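PDB 5H2D: KLLA0C04147p from Kluyveromyces lactis, which binds ergosterol through its oxysterol-binding domain, the part crystallised, and probably transfers sterols between membranes. Local coordinates for residues F400-H405 and D411-N416; T128-R133 and K421-H426; P123-T128 and I393-R398. All coordinates share one frame; numbering follows the deposited sequence.

All three contacts lie in the oxysterol-binding domain. Interactions 2 and 3 join its C-terminal region to residues 123-133; interaction 1 is a hairpin within the C-terminal region. Interaction 3 sets the loop after helix 367-390 on the turn before strand 128-133. Interaction 1 follows in the chain, its centre about 14 Å from that of interaction 3. The two touch where N416 ND2 lies 2.9 Å from R398 O, and where W413 packs on Q397. Helix 419-424 comes next and carries R423 to interaction 2. Interactions 2 and 3 share T128, with centres about 17 Å apart. The ergosterol pocket is built from residues between 57 and 220; none of the C-terminal segments falls within that range.

Interaction 1: residues F400-H405 and D411-N416; sequences FKKEIH and DYWKFN
F400 and F415 face each other as a non-hydrogen-bonded pair of an antiparallel beta hairpin, strands 400-404 and 411-415. The edge of the F415 ring points at the face of the F400 ring in a T-shaped contact, with centroids 5.7 Å apart and planes at 61°. Both are buried, and F400 CD2 also lies 3.9 Å from W413 CB. The backbones are joined in two hydrogen-bonded pairs, K401 with K414 and E403 with Y412. In the second pair, Y412 N gives a 2.8 Å bond to E403 O.

At the other end H405 turns the edge of its imidazole to the face of Y412, and its CD2 sits over the ring centre. The chi1 of Y412, 78°, places CG between the backbone N and the carbonyl carbon and brings CD1 to 3.5 Å from H405 CB.

K402, though exposed, lays CB over the six-membered ring of W413, a CH-pi contact. A bend at chi3 brings CE to 3.7 Å from W413 CZ2, and one at chi4 holds NZ along the indole. The charged ends are looser. K402 NZ stays 4.3 Å from D411 OD2, too far for a salt bridge. Both faces have exposed residues: K401 and K414 on one, K402, I404 and D411 on the other.

The hairpin packs on strands 138-146 and 151-157. F400 touches both, and F415 stacks on W155. W413 NE1 bonds to E166 of strand 161-173.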
loop_
_atom_site.group_PDB
_atom_site.type_symbol
_atom_site.label_atom_id
_atom_site.label_comp_id
_atom_site.label_asym_id
_atom_site.label_seq_id
_atom_site.Cartn_x
_atom_site.Cartn_y
_atom_site.Cartn_z
ATOM N N PHE A 400 -3.582 -16.956 -4.932
ATOM C CA PHE A 400 -4.742 -16.201 -5.391
ATOM C C PHE A 400 -5.240 -16.817 -6.690
ATOM O O PHE A 400 -4.482 -17.447 -7.434
ATOM C CB PHE A 400 -4.406 -14.724 -5.671
ATOM C CG PHE A 400 -4.010 -13.930 -4.456
ATOM C CD1 PHE A 400 -2.703 -13.970 -3.981
ATOM C CD2 PHE A 400 -4.923 -13.081 -3.839
ATOM C CE1 PHE A 400 -2.337 -13.215 -2.851
ATOM C CE2 PHE A 400 -4.564 -12.319 -2.722
ATOM C CZ PHE A 400 -3.260 -12.387 -2.233
ATOM N N LYS A 401 -6.528 -16.609 -6.966
ATOM C CA LYS A 401 -7.116 -16.958 -8.248
ATOM C C LYS A 401 -8.043 -15.834 -8.681
ATOM O O LYS A 401 -8.780 -15.285 -7.863
ATOM C CB LYS A 401 -7.901 -18.282 -8.182
ATOM C CG LYS A 401 -8.637 -18.604 -9.479
ATOM C CD LYS A 401 -8.905 -20.093 -9.651
ATOM C CE LYS A 401 -9.473 -20.374 -11.046
ATOM N NZ LYS A 401 -9.322 -21.804 -11.454
ATOM N N LYS A 402 -8.011 -15.502 -9.965
ATOM C CA LYS A 402 -8.883 -14.446 -10.459
ATOM C C LYS A 402 -10.322 -14.939 -10.474
ATOM O O LYS A 402 -10.617 -16.019 -11.002
ATOM C CB LYS A 402 -8.444 -13.998 -11.849
ATOM C CG LYS A 402 -9.192 -12.760 -12.364
ATOM C CD LYS A 402 -8.776 -12.404 -13.794
ATOM C CE LYS A 402 -7.436 -11.684 -13.838
ATOM N NZ LYS A 402 -7.567 -10.259 -13.421
ATOM N N GLU A 403 -11.211 -14.158 -9.868
ATOM C CA GLU A 403 -12.630 -14.480 -9.797
ATOM C C GLU A 403 -13.430 -13.211 -10.047
ATOM O O GLU A 403 -12.879 -12.110 -10.122
ATOM C CB GLU A 403 -12.995 -15.087 -8.440
ATOM C CG GLU A 403 -12.242 -16.367 -8.093
ATOM C CD GLU A 403 -12.748 -17.573 -8.864
ATOM O OE1 GLU A 403 -12.221 -18.682 -8.636
ATOM O OE2 GLU A 403 -13.668 -17.418 -9.697
ATOM N N ILE A 404 -14.745 -13.365 -10.175
ATOM C CA ILE A 404 -15.650 -12.231 -10.303
ATOM C C ILE A 404 -16.218 -11.914 -8.928
ATOM O O ILE A 404 -16.773 -12.795 -8.251
ATOM C CB ILE A 404 -16.759 -12.521 -11.328
ATOM C CG1 ILE A 404 -16.163 -12.495 -12.744
ATOM C CG2 ILE A 404 -17.883 -11.511 -11.187
ATOM C CD1 ILE A 404 -17.037 -13.113 -13.806
ATOM N N HIS A 405 -16.054 -10.668 -8.492
ATOM C CA HIS A 405 -16.523 -10.311 -7.165
ATOM C C HIS A 405 -18.050 -10.237 -7.155
ATOM O O HIS A 405 -18.647 -9.662 -8.065
ATOM C CB HIS A 405 -15.939 -8.976 -6.704
ATOM C CG HIS A 405 -16.151 -8.728 -5.247
ATOM N ND1 HIS A 405 -17.301 -8.150 -4.751
ATOM C CD2 HIS A 405 -15.389 -9.034 -4.173
ATOM C CE1 HIS A 405 -17.226 -8.090 -3.435
ATOM N NE2 HIS A 405 -16.074 -8.617 -3.059
ATOM N N ASP A 411 -13.580 -8.418 -11.992
ATOM C CA ASP A 411 -12.490 -9.351 -11.731
ATOM C C ASP A 411 -11.691 -8.868 -10.528
ATOM O O ASP A 411 -11.382 -7.681 -10.405
ATOM C CB ASP A 411 -11.556 -9.452 -12.942
ATOM C CG ASP A 411 -12.135 -10.273 -14.077
ATOM O OD1 ASP A 411 -13.166 -10.941 -13.880
ATOM O OD2 ASP A 411 -11.532 -10.259 -15.169
ATOM N N TYR A 412 -11.346 -9.800 -9.644
ATOM C CA TYR A 412 -10.455 -9.502 -8.530
ATOM C C TYR A 412 -9.647 -10.751 -8.218
ATOM O O TYR A 412 -9.956 -11.849 -8.688
ATOM C CB TYR A 412 -11.229 -9.020 -7.294
ATOM C CG TYR A 412 -11.903 -10.117 -6.492
ATOM C CD1 TYR A 412 -12.948 -10.855 -7.025
ATOM C CD2 TYR A 412 -11.502 -10.401 -5.200
ATOM C CE1 TYR A 412 -13.563 -11.851 -6.294
ATOM C CE2 TYR A 412 -12.109 -11.396 -4.460
ATOM C CZ TYR A 412 -13.145 -12.112 -5.009
ATOM O OH TYR A 412 -13.750 -13.099 -4.264
ATOM N N TRP A 413 -8.585 -10.574 -7.441
ATOM C CA TRP A 413 -7.723 -11.685 -7.058
ATOM C C TRP A 413 -8.190 -12.204 -5.709
ATOM O O TRP A 413 -8.021 -11.535 -4.686
ATOM C CB TRP A 413 -6.263 -11.244 -7.020
ATOM C CG TRP A 413 -5.759 -10.882 -8.372
ATOM C CD1 TRP A 413 -5.668 -9.630 -8.907
ATOM C CD2 TRP A 413 -5.296 -11.783 -9.378
ATOM N NE1 TRP A 413 -5.168 -9.693 -10.183
ATOM C CE2 TRP A 413 -4.919 -11.006 -10.494
ATOM C CE3 TRP A 413 -5.129 -13.172 -9.432
ATOM C CZ2 TRP A 413 -4.411 -11.576 -11.661
ATOM C CZ3 TRP A 413 -4.622 -13.739 -10.599
ATOM C CH2 TRP A 413 -4.277 -12.941 -11.695
ATOM N N LYS A 414 -8.793 -13.389 -5.714
ATOM C CA LYS A 414 -9.362 -13.982 -4.509
ATOM C C LYS A 414 -8.304 -14.836 -3.819
ATOM O O LYS A 414 -7.846 -15.840 -4.370
ATOM C CB LYS A 414 -10.594 -14.811 -4.855
ATOM C CG LYS A 414 -11.334 -15.323 -3.632
ATOM C CD LYS A 414 -12.587 -16.086 -4.038
ATOM C CE LYS A 414 -13.450 -16.409 -2.835
ATOM N NZ LYS A 414 -12.733 -17.261 -1.857
ATOM N N PHE A 415 -7.917 -14.426 -2.618
ATOM C CA PHE A 415 -7.036 -15.225 -1.772
ATOM C C PHE A 415 -7.641 -16.610 -1.568
ATOM O O PHE A 415 -8.836 -16.737 -1.292
ATOM C CB PHE A 415 -6.856 -14.481 -0.443
ATOM C CG PHE A 415 -5.922 -15.135 0.547
ATOM C CD1 PHE A 415 -4.567 -15.241 0.289
ATOM C CD2 PHE A 415 -6.403 -15.571 1.772
ATOM C CE1 PHE A 415 -3.710 -15.813 1.233
ATOM C CE2 PHE A 415 -5.569 -16.134 2.716
ATOM C CZ PHE A 415 -4.215 -16.263 2.449
ATOM N N ASN A 416 -6.828 -17.658 -1.731
ATOM C CA ASN A 416 -7.380 -19.009 -1.618
ATOM C C ASN A 416 -7.461 -19.512 -0.182
ATOM O O ASN A 416 -7.931 -20.633 0.035
ATOM C CB ASN A 416 -6.610 -20.011 -2.499
ATOM C CG ASN A 416 -5.159 -20.219 -2.080
ATOM O OD1 ASN A 416 -4.756 -19.969 -0.942
ATOM N ND2 ASN A 416 -4.361 -20.694 -3.033
#

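Interaction 2: residues T128-R133 and K421-H426; sequences TFEYSR and KQRRDH
A buried salt bridge between E130 and R423 ties strand 128-133 to helix 419-424, across 287 intervening residues. R423 grips the carboxylate side-on with two nitrogens, one to each oxygen. Its NE gives a 2.8 Å bond to E130 OE2, which lies in the guanidinium plane. Its NH2 gives a 3.0 Å bond to E130 OE1, tilted 29° from that plane and more bent, at 131° on the hydrogen. Both oxygens use their syn lone pairs. The two flat groups are twisted by 39°, which fits the uneven pair of bonds. The arginine chain runs extended from CG to NE, with CG anti to the backbone N, and meets the glutamate coming from the opposite direction.

Each carboxylate oxygen has a second partner: the hydroxyl of Y419 at OE2 and that of Y25 at OE1. R423 NH2 also bonds to L23 O. The helix ends just beyond R423 in a Schellman motif, with H426 at positive phi.

With E130 and R423 both buried, each charge is probably balanced largely by the other. The extra hydrogen bonds would probably favour a charged carboxylate and limit the rotation of both groups.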
loop_
_atom_site.group_PDB
_atom_site.type_symbol
_atom_site.label_atom_id
_atom_site.label_comp_id
_atom_site.label_asym_id
_atom_site.label_seq_id
_atom_site.Cartn_x
_atom_site.Cartn_y
_atom_site.Cartn_z
ATOM N N THR A 128 6.424 -13.300 -2.985
ATOM C CA THR A 128 5.407 -13.039 -1.985
ATOM C C THR A 128 5.965 -12.127 -0.904
ATOM O O THR A 128 7.174 -11.968 -0.762
ATOM C CB THR A 128 4.901 -14.335 -1.331
ATOM O OG1 THR A 128 6.017 -15.035 -0.749
ATOM C CG2 THR A 128 4.246 -15.237 -2.361
ATOM N N PHE A 129 5.063 -11.524 -0.137
ATOM C CA PHE A 129 5.501 -10.784 1.035
ATOM C C PHE A 129 4.412 -10.871 2.093
ATOM O O PHE A 129 3.244 -10.590 1.817
ATOM C CB PHE A 129 5.839 -9.315 0.702
ATOM C CG PHE A 129 6.168 -8.476 1.929
ATOM C CD1 PHE A 129 7.316 -8.731 2.669
ATOM C CD2 PHE A 129 5.329 -7.447 2.345
ATOM C CE1 PHE A 129 7.607 -7.990 3.801
ATOM C CE2 PHE A 129 5.629 -6.695 3.476
ATOM C CZ PHE A 129 6.770 -6.973 4.202
ATOM N N GLU A 130 4.796 -11.292 3.293
ATOM C CA GLU A 130 3.882 -11.336 4.424
ATOM C C GLU A 130 4.321 -10.337 5.479
ATOM O O GLU A 130 5.509 -10.014 5.595
ATOM C CB GLU A 130 3.842 -12.730 5.044
ATOM C CG GLU A 130 5.203 -13.192 5.534
ATOM C CD GLU A 130 5.092 -14.327 6.553
ATOM O OE1 GLU A 130 5.155 -14.022 7.764
ATOM O OE2 GLU A 130 4.914 -15.496 6.122
ATOM N N TYR A 131 3.354 -9.841 6.246
ATOM C CA TYR A 131 3.657 -8.916 7.338
ATOM C C TYR A 131 2.488 -8.943 8.311
ATOM O O TYR A 131 1.373 -8.543 7.958
ATOM C CB TYR A 131 3.901 -7.507 6.795
ATOM C CG TYR A 131 4.275 -6.428 7.787
ATOM C CD1 TYR A 131 5.591 -6.285 8.219
ATOM C CD2 TYR A 131 3.330 -5.506 8.231
ATOM C CE1 TYR A 131 5.950 -5.272 9.100
ATOM C CE2 TYR A 131 3.681 -4.481 9.108
ATOM C CZ TYR A 131 4.986 -4.373 9.534
ATOM O OH TYR A 131 5.331 -3.359 10.388
ATOM N N SER A 132 2.735 -9.424 9.526
ATOM C CA SER A 132 1.709 -9.428 10.556
ATOM C C SER A 132 2.146 -8.541 11.708
ATOM O O SER A 132 3.341 -8.380 11.977
ATOM C CB SER A 132 1.435 -10.846 11.057
ATOM O OG SER A 132 0.942 -11.660 10.008
ATOM N N ARG A 133 1.160 -7.947 12.383
ATOM C CA ARG A 133 1.426 -7.058 13.510
ATOM C C ARG A 133 0.627 -7.574 14.697
ATOM O O ARG A 133 -0.559 -7.255 14.847
ATOM C CB ARG A 133 1.078 -5.615 13.163
ATOM C CG ARG A 133 2.105 -4.947 12.235
ATOM C CD ARG A 133 3.427 -4.674 12.927
ATOM N NE ARG A 133 3.257 -3.664 13.967
ATOM C CZ ARG A 133 3.505 -2.370 13.817
ATOM N NH1 ARG A 133 3.968 -1.896 12.664
ATOM N NH2 ARG A 133 3.291 -1.537 14.828
ATOM N N LYS A 421 -2.424 -21.142 6.985
ATOM C CA LYS A 421 -2.509 -22.492 7.544
ATOM C C LYS A 421 -1.316 -23.335 7.118
ATOM O O LYS A 421 -0.703 -24.024 7.946
ATOM C CB LYS A 421 -3.816 -23.155 7.115
ATOM C CG LYS A 421 -5.040 -22.349 7.473
ATOM C CD LYS A 421 -6.331 -23.118 7.234
ATOM C CE LYS A 421 -6.462 -23.567 5.801
ATOM N NZ LYS A 421 -7.815 -24.143 5.534
ATOM N N GLN A 422 -0.964 -23.302 5.832
ATOM C CA GLN A 422 0.189 -24.075 5.386
ATOM C C GLN A 422 1.467 -23.559 6.024
ATOM O O GLN A 422 2.377 -24.341 6.306
ATOM C CB GLN A 422 0.294 -24.050 3.862
ATOM C CG GLN A 422 -0.939 -24.605 3.174
ATOM C CD GLN A 422 -0.707 -24.917 1.709
ATOM O OE1 GLN A 422 0.429 -24.919 1.232
ATOM N NE2 GLN A 422 -1.789 -25.190 0.986
ATOM N N ARG A 423 1.548 -22.250 6.258
ATOM C CA ARG A 423 2.684 -21.680 6.977
ATOM C C ARG A 423 2.734 -22.188 8.416
ATOM O O ARG A 423 3.792 -22.600 8.910
ATOM C CB ARG A 423 2.573 -20.156 6.926
ATOM C CG ARG A 423 3.629 -19.359 7.685
ATOM C CD ARG A 423 3.150 -17.920 7.765
ATOM N NE ARG A 423 4.126 -16.997 8.341
ATOM C CZ ARG A 423 4.293 -16.790 9.643
ATOM N NH1 ARG A 423 3.566 -17.464 10.522
ATOM N NH2 ARG A 423 5.185 -15.914 10.066
ATOM N N ARG A 424 1.596 -22.131 9.107
ATOM C CA ARG A 424 1.475 -22.682 10.456
ATOM C C ARG A 424 1.987 -24.116 10.529
ATOM O O ARG A 424 2.644 -24.505 11.510
ATOM C CB ARG A 424 0.009 -22.609 10.890
ATOM C CG ARG A 424 -0.297 -23.169 12.270
ATOM C CD ARG A 424 -1.791 -23.453 12.408
ATOM N NE ARG A 424 -2.218 -24.451 11.435
ATOM C CZ ARG A 424 -3.450 -24.557 10.945
ATOM N NH1 ARG A 424 -4.410 -23.722 11.330
ATOM N NH2 ARG A 424 -3.715 -25.493 10.048
ATOM N N ASP A 425 1.695 -24.919 9.508
ATOM C CA ASP A 425 2.001 -26.341 9.529
ATOM C C ASP A 425 3.336 -26.664 8.875
ATOM O O ASP A 425 3.616 -27.840 8.616
ATOM C CB ASP A 425 0.871 -27.124 8.854
ATOM C CG ASP A 425 -0.449 -26.991 9.594
ATOM O OD1 ASP A 425 -0.438 -26.622 10.789
ATOM O OD2 ASP A 425 -1.501 -27.244 8.976
ATOM N N HIS A 426 4.158 -25.648 8.593
ATOM C CA HIS A 426 5.522 -25.842 8.105
ATOM C C HIS A 426 5.547 -26.555 6.759
ATOM O O HIS A 426 6.396 -27.417 6.505
ATOM C CB HIS A 426 6.360 -26.595 9.144
ATOM C CG HIS A 426 6.316 -25.961 10.496
ATOM N ND1 HIS A 426 5.624 -26.509 11.554
ATOM C CD2 HIS A 426 6.830 -24.792 10.944
ATOM C CE1 HIS A 426 5.738 -25.716 12.605
ATOM N NE2 HIS A 426 6.465 -24.668 12.261
#

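Interaction 3: residues P123-T128 and I393-R398; sequences PLLGET and ITYQQR
L125 lies against the face of the Y395 ring, where the turn before strand 128-133 meets the loop after helix 367-390. From CB, which points toward the other loop, the side chain of L125 runs with CG anti to the backbone N, chi1 -177°. CG comes 3.6 Å from Y395 CZ. From there the two methyls divide the ring. CD2 stands above its centre, 3.7 Å from the ring centroid and 8° off the normal, a CH-pi contact. CD1 lies nearer the rim, 3.7 Å from Y395 CE2.

Y395 arrives from the opposite direction, and its hydroxyl continues past L125 to the next residue. There OH lies 3.6 Å from G126 CA, a packing contact. No hydrogen bond joins the two segments.

G126 is the third residue of a type II beta turn from L124 to E127, closed by a 2.9 Å bond from E127 N to L124 O. Its positive phi of 90° suits glycine, and the absence of a side chain lets the tyrosine hydroxyl come close. E127 OE2 also accepts a bond from L124 N across the turn, and it pairs with R356.

Helix 367-390 borders the contact: R388 touches both L125 and Y395, and Q381 accepts a bond from L125 N. On strand 138-146, the backbone of Q144 bonds to the backbones of G126 and E127, while E143 and V145 hold R398 and Q397.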
loop_
_atom_site.group_PDB
_atom_site.type_symbol
_atom_site.label_atom_id
_atom_site.label_comp_id
_atom_site.label_asym_id
_atom_site.label_seq_id
_atom_site.Cartn_x
_atom_site.Cartn_y
_atom_site.Cartn_z
ATOM N N PRO A 123 8.855 -6.832 -8.407
ATOM C CA PRO A 123 8.849 -8.167 -7.796
ATOM C C PRO A 123 8.928 -9.254 -8.855
ATOM O O PRO A 123 8.389 -9.115 -9.957
ATOM C CB PRO A 123 7.518 -8.213 -7.039
ATOM C CG PRO A 123 7.115 -6.765 -6.869
ATOM C CD PRO A 123 7.595 -6.108 -8.148
ATOM N N LEU A 124 9.629 -10.335 -8.516
ATOM C CA LEU A 124 9.657 -11.479 -9.420
ATOM C C LEU A 124 8.276 -12.117 -9.488
ATOM O O LEU A 124 7.478 -12.033 -8.551
ATOM C CB LEU A 124 10.689 -12.508 -8.958
ATOM C CG LEU A 124 12.118 -11.988 -8.814
ATOM C CD1 LEU A 124 13.027 -13.112 -8.351
ATOM C CD2 LEU A 124 12.646 -11.403 -10.117
ATOM N N LEU A 125 7.986 -12.755 -10.622
ATOM C CA LEU A 125 6.741 -13.503 -10.731
ATOM C C LEU A 125 6.705 -14.595 -9.663
ATOM O O LEU A 125 7.620 -15.420 -9.578
ATOM C CB LEU A 125 6.614 -14.103 -12.131
ATOM C CG LEU A 125 5.305 -14.854 -12.407
ATOM C CD1 LEU A 125 4.063 -13.954 -12.291
ATOM C CD2 LEU A 125 5.394 -15.495 -13.794
ATOM N N GLY A 126 5.653 -14.589 -8.844
ATOM C CA GLY A 126 5.543 -15.542 -7.765
ATOM C C GLY A 126 6.165 -15.082 -6.467
ATOM O O GLY A 126 6.012 -15.765 -5.447
ATOM N N GLU A 127 6.851 -13.941 -6.467
ATOM C CA GLU A 127 7.365 -13.396 -5.220
ATOM C C GLU A 127 6.202 -13.096 -4.280
ATOM O O GLU A 127 5.109 -12.724 -4.713
ATOM C CB GLU A 127 8.172 -12.126 -5.495
ATOM C CG GLU A 127 8.965 -11.615 -4.286
ATOM C CD GLU A 127 9.942 -10.484 -4.607
ATOM O OE1 GLU A 127 10.280 -9.716 -3.678
ATOM O OE2 GLU A 127 10.395 -10.370 -5.761
ATOM N N THR A 128 6.424 -13.300 -2.985
ATOM C CA THR A 128 5.407 -13.039 -1.985
ATOM C C THR A 128 5.965 -12.127 -0.904
ATOM O O THR A 128 7.174 -11.968 -0.762
ATOM C CB THR A 128 4.901 -14.335 -1.331
ATOM O OG1 THR A 128 6.017 -15.035 -0.749
ATOM C CG2 THR A 128 4.246 -15.237 -2.361
ATOM N N ILE A 393 2.468 -24.147 -21.362
ATOM C CA ILE A 393 2.122 -24.298 -19.953
ATOM C C ILE A 393 1.561 -22.977 -19.448
ATOM O O ILE A 393 2.225 -21.937 -19.540
ATOM C CB ILE A 393 3.340 -24.750 -19.133
ATOM C CG1 ILE A 393 3.676 -26.208 -19.480
ATOM C CG2 ILE A 393 3.098 -24.567 -17.635
ATOM C CD1 ILE A 393 4.533 -26.906 -18.462
ATOM N N THR A 394 0.332 -23.012 -18.934
ATOM C CA THR A 394 -0.330 -21.824 -18.407
ATOM C C THR A 394 0.155 -21.564 -16.986
ATOM O O THR A 394 -0.010 -22.413 -16.107
ATOM C CB THR A 394 -1.850 -21.999 -18.408
ATOM O OG1 THR A 394 -2.318 -22.272 -19.736
ATOM C CG2 THR A 394 -2.534 -20.737 -17.885
ATOM N N TYR A 395 0.743 -20.395 -16.756
ATOM C CA TYR A 395 1.204 -20.063 -15.413
ATOM C C TYR A 395 0.027 -19.961 -14.453
ATOM O O TYR A 395 -1.001 -19.359 -14.765
ATOM C CB TYR A 395 1.981 -18.741 -15.411
ATOM C CG TYR A 395 2.455 -18.366 -14.024
ATOM C CD1 TYR A 395 3.565 -18.981 -13.456
ATOM C CD2 TYR A 395 1.777 -17.418 -13.269
ATOM C CE1 TYR A 395 3.996 -18.657 -12.186
ATOM C CE2 TYR A 395 2.203 -17.095 -11.998
ATOM C CZ TYR A 395 3.305 -17.713 -11.463
ATOM O OH TYR A 395 3.731 -17.400 -10.209
ATOM N N GLN A 396 0.192 -20.543 -13.267
ATOM C CA GLN A 396 -0.822 -20.484 -12.226
ATOM C C GLN A 396 -0.242 -19.802 -10.998
ATOM O O GLN A 396 0.838 -20.167 -10.520
ATOM C CB GLN A 396 -1.339 -21.884 -11.874
ATOM C CG GLN A 396 -2.124 -22.550 -13.002
ATOM C CD GLN A 396 -2.465 -23.998 -12.703
ATOM O OE1 GLN A 396 -1.788 -24.662 -11.914
ATOM N NE2 GLN A 396 -3.524 -24.498 -13.337
ATOM N N GLN A 397 -0.967 -18.810 -10.492
ATOM C CA GLN A 397 -0.647 -18.210 -9.209
ATOM C C GLN A 397 -0.788 -19.243 -8.101
ATOM O O GLN A 397 -1.559 -20.199 -8.211
ATOM C CB GLN A 397 -1.581 -17.027 -8.939
ATOM C CG GLN A 397 -1.410 -15.853 -9.904
ATOM C CD GLN A 397 -2.022 -16.102 -11.269
ATOM O OE1 GLN A 397 -2.908 -16.947 -11.429
ATOM N NE2 GLN A 397 -1.567 -15.352 -12.261
ATOM N N ARG A 398 -0.044 -19.044 -7.019
ATOM C CA ARG A 398 -0.061 -20.025 -5.938
ATOM C C ARG A 398 -1.136 -19.755 -4.895
ATOM O O ARG A 398 -1.782 -20.695 -4.417
ATOM C CB ARG A 398 1.308 -20.077 -5.260
ATOM C CG ARG A 398 1.360 -21.015 -4.084
ATOM C CD ARG A 398 2.801 -21.246 -3.644
ATOM N NE ARG A 398 3.555 -21.947 -4.679
ATOM C CZ ARG A 398 4.677 -21.508 -5.234
ATOM N NH1 ARG A 398 5.212 -20.352 -4.856
ATOM N NH2 ARG A 398 5.271 -22.235 -6.169
#